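Local coordinates for ADP-ribosylating toxin CARDS (Mycoplasma pneumoniae, PDB 4TLV), which transfers the ADP-ribosyl group of NAD(+) to target proteins and causes vacuolization of mammalian cells as the bacterium's main virulence factor, at residues R77-E82 and P178-P183; Y455-S460 and G471-D476; S480-V485 and R544-Y549. All coordinates share one frame; numbering follows the deposited sequence.

Contact 1 (R77-E82 and P178-P183); sequences RAYLYE and PEMHNP
Tyr79 and Met180 meet across one intervening strand of the antiparallel sheet in the mono-ADP-ribosyltransferase domain. Strands 76-84 and 168-181 flank strand 146-156, and no hydrogen bond passes directly between 77-82 and 178-183; even the closest CA atoms, of Glu82 and His181, lie 9.7 Å apart. Met180 and Tyr79 bridge the distance from their two strands, their side chains crossing at about a right angle. In Met180, CB and CG serve as spacers, with CG anti to the carbonyl carbon and the next bond extended. SD still stands 5.1 Å from CE1 of Tyr79, and a bend there (chi3 -89°) swings the methyl group to the ring. CE arrives at the ring edge, close to its plane, and sits 4.1 Å from CD1 of Tyr79, so the touch is a methyl group against ring C-H groups rather than sulfur over a face. Further along the strands two carboxylates approach each other. Glu82 OE1 forms a salt bridge with Arg147 NE, which probably offsets the nearby negative charge of Glu179. Ser148 OG, on the intervening strand, is within hydrogen-bonding reach of both Glu82 OE1 and Glu179 OE2, 4.4 Å apart, though its single proton can serve only one at a time.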
loop_
_atom_site.group_PDB
_atom_site.type_symbol
_atom_site.label_atom_id
_atom_site.label_comp_id
_atom_site.label_asym_id
_atom_site.label_seq_id
_atom_site.Cartn_x
_atom_site.Cartn_y
_atom_site.Cartn_z
ATOM N N ARG A 77 20.121 -2.101 -16.101
ATOM C CA ARG A 77 19.626 -3.485 -16.136
ATOM C C ARG A 77 19.854 -4.203 -14.803
ATOM O O ARG A 77 20.819 -3.927 -14.102
ATOM C CB ARG A 77 20.338 -4.296 -17.222
ATOM C CG ARG A 77 19.905 -4.007 -18.647
ATOM C CD ARG A 77 20.526 -5.022 -19.618
ATOM N NE ARG A 77 20.012 -4.852 -20.977
ATOM C CZ ARG A 77 20.772 -4.757 -22.068
ATOM N NH1 ARG A 77 22.096 -4.825 -21.973
ATOM N NH2 ARG A 77 20.206 -4.596 -23.259
ATOM N N ALA A 78 18.966 -5.136 -14.473
ATOM C CA ALA A 78 19.045 -5.881 -13.210
ATOM C C ALA A 78 18.175 -7.112 -13.370
ATOM O O ALA A 78 17.705 -7.389 -14.476
ATOM C CB ALA A 78 18.535 -5.016 -12.044
ATOM N N TYR A 79 17.973 -7.864 -12.286
ATOM C CA TYR A 79 17.129 -9.050 -12.346
ATOM C C TYR A 79 16.056 -9.013 -11.288
ATOM O O TYR A 79 16.314 -8.619 -10.160
ATOM C CB TYR A 79 17.959 -10.315 -12.185
ATOM C CG TYR A 79 18.937 -10.458 -13.314
ATOM C CD1 TYR A 79 18.557 -11.061 -14.501
ATOM C CD2 TYR A 79 20.218 -9.934 -13.214
ATOM C CE1 TYR A 79 19.435 -11.174 -15.554
ATOM C CE2 TYR A 79 21.104 -10.031 -14.265
ATOM C CZ TYR A 79 20.706 -10.658 -15.433
ATOM O OH TYR A 79 21.590 -10.769 -16.483
ATOM N N LEU A 80 14.851 -9.408 -11.672
ATOM C CA LEU A 80 13.760 -9.565 -10.720
ATOM C C LEU A 80 13.738 -11.021 -10.314
ATOM O O LEU A 80 13.629 -11.900 -11.167
ATOM C CB LEU A 80 12.435 -9.212 -11.373
ATOM C CG LEU A 80 11.162 -9.536 -10.580
ATOM C CD1 LEU A 80 11.050 -8.604 -9.373
ATOM C CD2 LEU A 80 9.963 -9.384 -11.484
ATOM N N TYR A 81 13.853 -11.276 -9.014
ATOM C CA TYR A 81 13.800 -12.636 -8.503
ATOM C C TYR A 81 12.497 -12.937 -7.786
ATOM O O TYR A 81 12.020 -12.131 -6.979
ATOM C CB TYR A 81 14.948 -12.866 -7.535
ATOM C CG TYR A 81 16.271 -12.836 -8.230
ATOM C CD1 TYR A 81 16.724 -13.948 -8.933
ATOM C CD2 TYR A 81 17.065 -11.698 -8.215
ATOM C CE1 TYR A 81 17.938 -13.929 -9.581
ATOM C CE2 TYR A 81 18.281 -11.669 -8.876
ATOM C CZ TYR A 81 18.712 -12.789 -9.549
ATOM O OH TYR A 81 19.918 -12.785 -10.210
ATOM N N GLU A 82 11.949 -14.114 -8.073
ATOM C CA GLU A 82 10.753 -14.616 -7.414
ATOM C C GLU A 82 11.194 -15.639 -6.373
ATOM O O GLU A 82 11.882 -16.604 -6.705
ATOM C CB GLU A 82 9.852 -15.283 -8.450
ATOM C CG GLU A 82 8.626 -15.956 -7.861
ATOM C CD GLU A 82 7.796 -16.646 -8.936
ATOM O OE1 GLU A 82 8.272 -17.645 -9.496
ATOM O OE2 GLU A 82 6.687 -16.174 -9.219
ATOM N N PRO A 178 12.302 -14.076 -21.525
ATOM C CA PRO A 178 11.511 -15.119 -20.872
ATOM C C PRO A 178 11.921 -15.299 -19.419
ATOM O O PRO A 178 12.998 -14.883 -18.997
ATOM C CB PRO A 178 11.910 -16.386 -21.642
ATOM C CG PRO A 178 13.210 -16.024 -22.395
ATOM C CD PRO A 178 13.585 -14.613 -22.001
ATOM N N GLU A 179 11.050 -15.943 -18.661
ATOM C CA GLU A 179 11.349 -16.286 -17.288
ATOM C C GLU A 179 12.462 -17.315 -17.274
ATOM O O GLU A 179 12.486 -18.219 -18.108
ATOM C CB GLU A 179 10.097 -16.868 -16.660
ATOM C CG GLU A 179 10.200 -17.171 -15.197
ATOM C CD GLU A 179 8.961 -17.881 -14.708
ATOM O OE1 GLU A 179 7.885 -17.684 -15.313
ATOM O OE2 GLU A 179 9.065 -18.642 -13.730
ATOM N N MET A 180 13.395 -17.176 -16.343
ATOM C CA MET A 180 14.448 -18.164 -16.174
ATOM C C MET A 180 14.195 -18.968 -14.894
ATOM O O MET A 180 14.064 -18.392 -13.813
ATOM C CB MET A 180 15.801 -17.464 -16.098
ATOM C CG MET A 180 16.156 -16.679 -17.359
ATOM S SD MET A 180 17.579 -15.600 -17.125
ATOM C CE MET A 180 16.769 -14.106 -16.549
ATOM N N HIS A 181 14.115 -20.291 -15.006
ATOM C CA HIS A 181 13.863 -21.127 -13.833
ATOM C C HIS A 181 15.143 -21.607 -13.155
ATOM O O HIS A 181 16.089 -22.024 -13.820
ATOM C CB HIS A 181 12.979 -22.332 -14.179
ATOM C CG HIS A 181 12.716 -23.232 -13.006
ATOM N ND1 HIS A 181 11.841 -22.895 -11.992
ATOM C CD2 HIS A 181 13.231 -24.442 -12.674
ATOM C CE1 HIS A 181 11.817 -23.867 -11.093
ATOM N NE2 HIS A 181 12.649 -24.818 -11.482
ATOM N N ASN A 182 15.160 -21.563 -11.825
ATOM C CA ASN A 182 16.302 -22.011 -11.052
ATOM C C ASN A 182 16.283 -23.529 -10.860
ATOM O O ASN A 182 15.387 -24.066 -10.193
ATOM C CB ASN A 182 16.288 -21.337 -9.685
ATOM C CG ASN A 182 17.446 -21.758 -8.823
ATOM O OD1 ASN A 182 18.364 -22.437 -9.282
ATOM N ND2 ASN A 182 17.421 -21.346 -7.557
ATOM N N PRO A 183 17.269 -24.235 -11.440
ATOM C CA PRO A 183 17.231 -25.701 -11.306
ATOM C C PRO A 183 17.437 -26.158 -9.855
ATOM O O PRO A 183 17.089 -27.289 -9.525
ATOM C CB PRO A 183 18.401 -26.167 -12.185
ATOM C CG PRO A 183 19.315 -24.965 -12.274
ATOM C CD PRO A 183 18.406 -23.773 -12.259
#

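Contact 2 (Y455-S460 and G471-D476); sequences YTPQLS and GQIFYD
OG1 of Thr456 is gripped from two quarters, by the hydroxyl of Thr468 and by a water 2.7 Å from OG1, and the water also lies beside the amide of Gln472. Its separation from Gln472 NE2 is too short for a normal hydrogen bond, so the bridge is plausible but its geometry doubtful; a further bond from the water to Pro457 O is weak. Without the water the two side chains scarcely meet, Thr456 OG1 and Gln472 NE2 being 4.2 Å apart. Gln472 reaches this site on an extended chain (chi1 -169°, chi2 173°), its amide nitrogen close to CZ of the Phe484 ring. The contact lies in the D3 beta-trefoil, where it joins strand 453-457 of a small three-stranded sheet to strand 473-476 of the large one. Direct touching falls to Pro457 and Ile473. The delta methyl of Ile473, carried outward by a stretched CB-CG1-CD1 arm (chi2 -169°), presses on the outer atoms of the proline ring: CD1 of Ile473 is 3.5 Å from CG of Pro457 and 3.7 Å from CD of Pro457. The backbone of Ile473 is hydrogen-bonded to Val444 and Gln445, while that of Thr456 is bonded to Tyr464.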
loop_
_atom_site.group_PDB
_atom_site.type_symbol
_atom_site.label_atom_id
_atom_site.label_comp_id
_atom_site.label_asym_id
_atom_site.label_seq_id
_atom_site.Cartn_x
_atom_site.Cartn_y
_atom_site.Cartn_z
ATOM N N TYR A 455 -22.327 -8.361 12.202
ATOM C CA TYR A 455 -22.875 -7.053 12.516
ATOM C C TYR A 455 -21.924 -5.941 12.107
ATOM O O TYR A 455 -20.706 -6.126 12.071
ATOM C CB TYR A 455 -23.139 -6.934 14.004
ATOM C CG TYR A 455 -24.203 -7.900 14.487
ATOM C CD1 TYR A 455 -23.874 -9.207 14.823
ATOM C CD2 TYR A 455 -25.531 -7.498 14.602
ATOM C CE1 TYR A 455 -24.848 -10.107 15.273
ATOM C CE2 TYR A 455 -26.515 -8.386 15.052
ATOM C CZ TYR A 455 -26.166 -9.677 15.386
ATOM O OH TYR A 455 -27.141 -10.549 15.824
ATOM N N THR A 456 -22.500 -4.778 11.841
ATOM C CA THR A 456 -21.762 -3.615 11.366
ATOM C C THR A 456 -22.146 -2.397 12.219
ATOM O O THR A 456 -23.290 -2.279 12.675
ATOM C CB THR A 456 -22.049 -3.373 9.862
ATOM O OG1 THR A 456 -21.134 -2.405 9.338
ATOM C CG2 THR A 456 -23.493 -2.889 9.647
ATOM N N PRO A 457 -21.192 -1.489 12.460
ATOM C CA PRO A 457 -21.487 -0.291 13.249
ATOM C C PRO A 457 -22.456 0.618 12.503
ATOM O O PRO A 457 -22.478 0.626 11.264
ATOM C CB PRO A 457 -20.131 0.415 13.357
ATOM C CG PRO A 457 -19.128 -0.536 12.813
ATOM C CD PRO A 457 -19.833 -1.467 11.904
ATOM N N GLN A 458 -23.264 1.355 13.256
ATOM C CA GLN A 458 -24.134 2.393 12.697
ATOM C C GLN A 458 -23.705 3.710 13.307
ATOM O O GLN A 458 -23.150 3.729 14.408
ATOM C CB GLN A 458 -25.599 2.129 13.056
ATOM C CG GLN A 458 -26.173 0.858 12.466
ATOM C CD GLN A 458 -26.664 1.023 11.031
ATOM O OE1 GLN A 458 -26.181 0.355 10.116
ATOM N NE2 GLN A 458 -27.638 1.903 10.834
ATOM N N LEU A 459 -23.989 4.814 12.615
ATOM C CA LEU A 459 -23.535 6.121 13.061
ATOM C C LEU A 459 -24.172 6.508 14.384
ATOM O O LEU A 459 -23.654 7.348 15.113
ATOM C CB LEU A 459 -23.832 7.174 11.990
ATOM C CG LEU A 459 -22.925 7.057 10.760
ATOM C CD1 LEU A 459 -23.372 8.025 9.655
ATOM C CD2 LEU A 459 -21.488 7.325 11.170
ATOM N N SER A 460 -25.300 5.881 14.687
ATOM C CA SER A 460 -26.000 6.096 15.956
ATOM C C SER A 460 -25.241 5.553 17.173
ATOM O O SER A 460 -25.529 5.932 18.314
ATOM C CB SER A 460 -27.353 5.395 15.890
ATOM O OG SER A 460 -27.168 3.994 15.683
ATOM N N GLY A 471 -15.247 -0.465 1.564
ATOM C CA GLY A 471 -15.205 0.935 1.185
ATOM C C GLY A 471 -15.971 1.873 2.098
ATOM O O GLY A 471 -16.414 2.950 1.660
ATOM N N GLN A 472 -16.110 1.497 3.369
ATOM C CA GLN A 472 -16.933 2.281 4.296
ATOM C C GLN A 472 -16.230 2.739 5.578
ATOM O O GLN A 472 -16.363 3.888 6.001
ATOM C CB GLN A 472 -18.193 1.492 4.680
ATOM C CG GLN A 472 -19.194 2.354 5.425
ATOM C CD GLN A 472 -20.495 1.650 5.650
ATOM O OE1 GLN A 472 -21.456 1.831 4.904
ATOM N NE2 GLN A 472 -20.534 0.827 6.675
ATOM N N ILE A 473 -15.491 1.833 6.203
ATOM C CA ILE A 473 -14.847 2.140 7.467
ATOM C C ILE A 473 -13.353 2.029 7.280
ATOM O O ILE A 473 -12.852 0.993 6.838
ATOM C CB ILE A 473 -15.324 1.178 8.592
ATOM C CG1 ILE A 473 -16.859 1.152 8.622
ATOM C CG2 ILE A 473 -14.727 1.607 9.921
ATOM C CD1 ILE A 473 -17.489 0.468 9.835
ATOM N N PHE A 474 -12.658 3.101 7.624
ATOM C CA PHE A 474 -11.250 3.266 7.300
ATOM C C PHE A 474 -10.424 3.664 8.497
ATOM O O PHE A 474 -10.932 4.204 9.477
ATOM C CB PHE A 474 -11.089 4.375 6.258
ATOM C CG PHE A 474 -11.772 4.088 4.956
ATOM C CD1 PHE A 474 -13.103 4.437 4.773
ATOM C CD2 PHE A 474 -11.085 3.486 3.909
ATOM C CE1 PHE A 474 -13.742 4.198 3.577
ATOM C CE2 PHE A 474 -11.728 3.241 2.701
ATOM C CZ PHE A 474 -13.065 3.611 2.540
ATOM N N TYR A 475 -9.126 3.400 8.397
ATOM C CA TYR A 475 -8.175 3.855 9.391
ATOM C C TYR A 475 -7.161 4.739 8.685
ATOM O O TYR A 475 -6.567 4.319 7.692
ATOM C CB TYR A 475 -7.500 2.632 9.995
ATOM C CG TYR A 475 -6.526 2.882 11.131
ATOM C CD1 TYR A 475 -6.972 3.192 12.409
ATOM C CD2 TYR A 475 -5.167 2.724 10.942
ATOM C CE1 TYR A 475 -6.073 3.374 13.466
ATOM C CE2 TYR A 475 -4.266 2.895 11.987
ATOM C CZ TYR A 475 -4.724 3.220 13.251
ATOM O OH TYR A 475 -3.807 3.372 14.279
ATOM N N ASP A 476 -6.995 5.969 9.162
ATOM C CA ASP A 476 -6.037 6.893 8.553
ATOM C C ASP A 476 -4.669 6.683 9.169
ATOM O O ASP A 476 -4.451 7.026 10.324
ATOM C CB ASP A 476 -6.448 8.348 8.758
ATOM C CG ASP A 476 -5.377 9.309 8.286
ATOM O OD1 ASP A 476 -4.620 8.951 7.347
ATOM O OD2 ASP A 476 -5.262 10.397 8.875
HETATM O O HOH W 1 -22.248 -0.377 7.932
#

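Contact 3 (S480-V485 and R544-Y549); sequences SKIFFV and RHIRCY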
loop_
_atom_site.group_PDB
_atom_site.type_symbol
_atom_site.label_atom_id
_atom_site.label_comp_id
_atom_site.label_asym_id
_atom_site.label_seq_id
_atom_site.Cartn_x
_atom_site.Cartn_y
_atom_site.Cartn_z
ATOM N N SER A 480 -3.893 8.017 12.844
ATOM C CA SER A 480 -4.494 6.948 13.658
ATOM C C SER A 480 -5.979 7.144 13.972
ATOM O O SER A 480 -6.481 6.588 14.948
ATOM C CB SER A 480 -3.715 6.738 14.975
ATOM O OG SER A 480 -2.357 6.389 14.738
ATOM N N LYS A 481 -6.687 7.925 13.159
ATOM C CA LYS A 481 -8.128 8.082 13.354
ATOM C C LYS A 481 -8.905 6.995 12.598
ATOM O O LYS A 481 -8.404 6.402 11.626
ATOM C CB LYS A 481 -8.591 9.494 12.947
ATOM C CG LYS A 481 -7.929 10.623 13.742
ATOM C CD LYS A 481 -8.688 11.940 13.593
ATOM C CE LYS A 481 -8.576 12.471 12.172
ATOM N NZ LYS A 481 -7.163 12.849 11.898
ATOM N N ILE A 482 -10.105 6.692 13.080
ATOM C CA ILE A 482 -10.982 5.742 12.413
ATOM C C ILE A 482 -12.193 6.509 11.907
ATOM O O ILE A 482 -12.783 7.290 12.656
ATOM C CB ILE A 482 -11.429 4.626 13.373
ATOM C CG1 ILE A 482 -10.245 3.683 13.629
ATOM C CG2 ILE A 482 -12.597 3.823 12.797
ATOM C CD1 ILE A 482 -10.465 2.700 14.774
ATOM N N PHE A 483 -12.566 6.291 10.647
ATOM C CA PHE A 483 -13.689 7.040 10.079
ATOM C C PHE A 483 -14.642 6.200 9.233
ATOM O O PHE A 483 -14.275 5.150 8.693
ATOM C CB PHE A 483 -13.214 8.320 9.352
ATOM C CG PHE A 483 -12.333 8.075 8.135
ATOM C CD1 PHE A 483 -10.951 8.030 8.250
ATOM C CD2 PHE A 483 -12.894 7.942 6.867
ATOM C CE1 PHE A 483 -10.136 7.833 7.111
ATOM C CE2 PHE A 483 -12.097 7.760 5.741
ATOM C CZ PHE A 483 -10.712 7.710 5.867
ATOM N N PHE A 484 -15.878 6.680 9.146
ATOM C CA PHE A 484 -16.983 6.013 8.475
ATOM C C PHE A 484 -17.410 6.974 7.367
ATOM O O PHE A 484 -17.755 8.120 7.642
ATOM C CB PHE A 484 -18.118 5.843 9.501
ATOM C CG PHE A 484 -19.323 5.090 9.011
ATOM C CD1 PHE A 484 -20.101 5.573 7.967
ATOM C CD2 PHE A 484 -19.744 3.936 9.677
ATOM C CE1 PHE A 484 -21.245 4.882 7.544
ATOM C CE2 PHE A 484 -20.885 3.244 9.270
ATOM C CZ PHE A 484 -21.636 3.717 8.196
ATOM N N VAL A 485 -17.369 6.524 6.120
ATOM C CA VAL A 485 -17.747 7.385 5.006
ATOM C C VAL A 485 -19.202 7.124 4.649
ATOM O O VAL A 485 -19.535 6.087 4.093
ATOM C CB VAL A 485 -16.863 7.160 3.757
ATOM C CG1 VAL A 485 -17.318 8.052 2.597
ATOM C CG2 VAL A 485 -15.383 7.417 4.089
ATOM N N ARG A 544 -9.208 -8.425 16.207
ATOM C CA ARG A 544 -8.258 -7.651 16.997
ATOM C C ARG A 544 -8.990 -6.984 18.157
ATOM O O ARG A 544 -10.198 -6.759 18.090
ATOM C CB ARG A 544 -7.624 -6.535 16.156
ATOM C CG ARG A 544 -6.808 -7.006 14.946
ATOM C CD ARG A 544 -5.500 -7.695 15.390
ATOM N NE ARG A 544 -4.654 -7.965 14.215
ATOM C CZ ARG A 544 -4.842 -8.974 13.368
ATOM N NH1 ARG A 544 -5.831 -9.850 13.553
ATOM N NH2 ARG A 544 -4.023 -9.122 12.332
ATOM N N HIS A 545 -8.249 -6.645 19.203
ATOM C CA HIS A 545 -8.715 -5.675 20.182
ATOM C C HIS A 545 -8.377 -4.271 19.668
ATOM O O HIS A 545 -7.402 -4.088 18.940
ATOM C CB HIS A 545 -8.062 -5.919 21.547
ATOM C CG HIS A 545 -8.482 -7.208 22.184
ATOM N ND1 HIS A 545 -7.680 -7.907 23.061
ATOM C CD2 HIS A 545 -9.610 -7.944 22.038
ATOM C CE1 HIS A 545 -8.304 -9.009 23.444
ATOM N NE2 HIS A 545 -9.478 -9.055 22.839
ATOM N N ILE A 546 -9.192 -3.289 20.036
ATOM C CA ILE A 546 -8.960 -1.905 19.624
ATOM C C ILE A 546 -8.961 -1.010 20.857
ATOM O O ILE A 546 -9.873 -1.081 21.671
ATOM C CB ILE A 546 -10.019 -1.432 18.589
ATOM C CG1 ILE A 546 -9.955 -2.315 17.335
ATOM C CG2 ILE A 546 -9.804 0.045 18.231
ATOM C CD1 ILE A 546 -11.017 -2.014 16.292
ATOM N N ARG A 547 -7.922 -0.198 21.007
ATOM C CA ARG A 547 -7.785 0.682 22.165
ATOM C C ARG A 547 -7.510 2.117 21.735
ATOM O O ARG A 547 -6.936 2.363 20.675
ATOM C CB ARG A 547 -6.652 0.206 23.071
ATOM C CG ARG A 547 -6.949 -1.118 23.774
ATOM C CD ARG A 547 -5.840 -1.521 24.741
ATOM N NE ARG A 547 -6.224 -2.724 25.484
ATOM C CZ ARG A 547 -6.057 -3.964 25.043
ATOM N NH1 ARG A 547 -5.505 -4.185 23.851
ATOM N NH2 ARG A 547 -6.438 -4.989 25.792
ATOM N N CYS A 548 -7.896 3.061 22.583
ATOM C CA CYS A 548 -7.701 4.475 22.314
ATOM C C CYS A 548 -6.340 4.929 22.856
ATOM O O CYS A 548 -5.935 4.522 23.948
ATOM C CB CYS A 548 -8.856 5.263 22.956
ATOM S SG CYS A 548 -8.715 7.040 22.855
ATOM N N TYR A 549 -5.622 5.754 22.100
ATOM C CA TYR A 549 -4.336 6.279 22.568
ATOM C C TYR A 549 -4.435 7.000 23.915
ATOM O O TYR A 549 -3.493 6.971 24.705
ATOM C CB TYR A 549 -3.771 7.319 21.602
ATOM C CG TYR A 549 -2.990 6.834 20.380
ATOM C CD1 TYR A 549 -3.517 5.898 19.501
ATOM C CD2 TYR A 549 -1.762 7.402 20.074
ATOM C CE1 TYR A 549 -2.801 5.504 18.348
ATOM C CE2 TYR A 549 -1.045 7.022 18.941
ATOM C CZ TYR A 549 -1.576 6.066 18.086
ATOM O OH TYR A 549 -0.872 5.721 16.949
#
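In the D3 beta-trefoil, strands 481-485 and 543-548 face each other without pairing, and the residues at their margins, Ser480 and Tyr549, join them through a hydroxyl pair. Ser480 OG lies 2.7 Å from Tyr549 OH, a hydrogen bond whose proton cannot be assigned to either oxygen. OG stands anti to the carbonyl carbon of Ser480 (chi1 -59°), which turns it to the phenol. The serine approaches the ring obliquely, and its methylene adds a second touch, CB of Ser480 being 3.7 Å from CE1 of Tyr549. Arg126 of the transferase domain also bonds Ser480 OG through NH1, and Arg104 of that domain bonds the carbonyl oxygen of Tyr549 through NH2. The hydroxyl pair therefore sits where D3 meets the catalytic domain. Deeper between the strands the contact turns wholly aliphatic. Ile482, its arm extended (chi2 168°), sends its delta methyl toward the gamma methyl of Ile546, and CD1 of Ile482 and CG2 of Ile546 just touch at 4.4 Å. Tyr475 and Trp526 pack beside Ile482, and Leu555 beside Ile546. The two isoleucines, buried between strands that are not neighbours in the sheet, belong to the apolar interior of the D3 beta-trefoil.

Overall arrangement
Contact 1 comes first along the chain, in the transferase domain; contacts 2 and 3 follow in series in D3, with the D2 trefoil intervening in sequence. Contact 1 lies on the opposite side of the chain's centre from the other two, its own centre 43 Å from that of contact 2 and 42 Å from that of contact 3. Contacts 2 and 3 have centres only 10 Å apart and join directly: strands 473-476 and 481-485 are successive antiparallel neighbours in one sheet, with probable hydrogen bonds from Phe474 N to Phe483 O and from Val485 N to Gln472 O. Contact 1 thus belongs to the sheet of the transferase domain, while contacts 2 and 3 tie together parts of one trefoil.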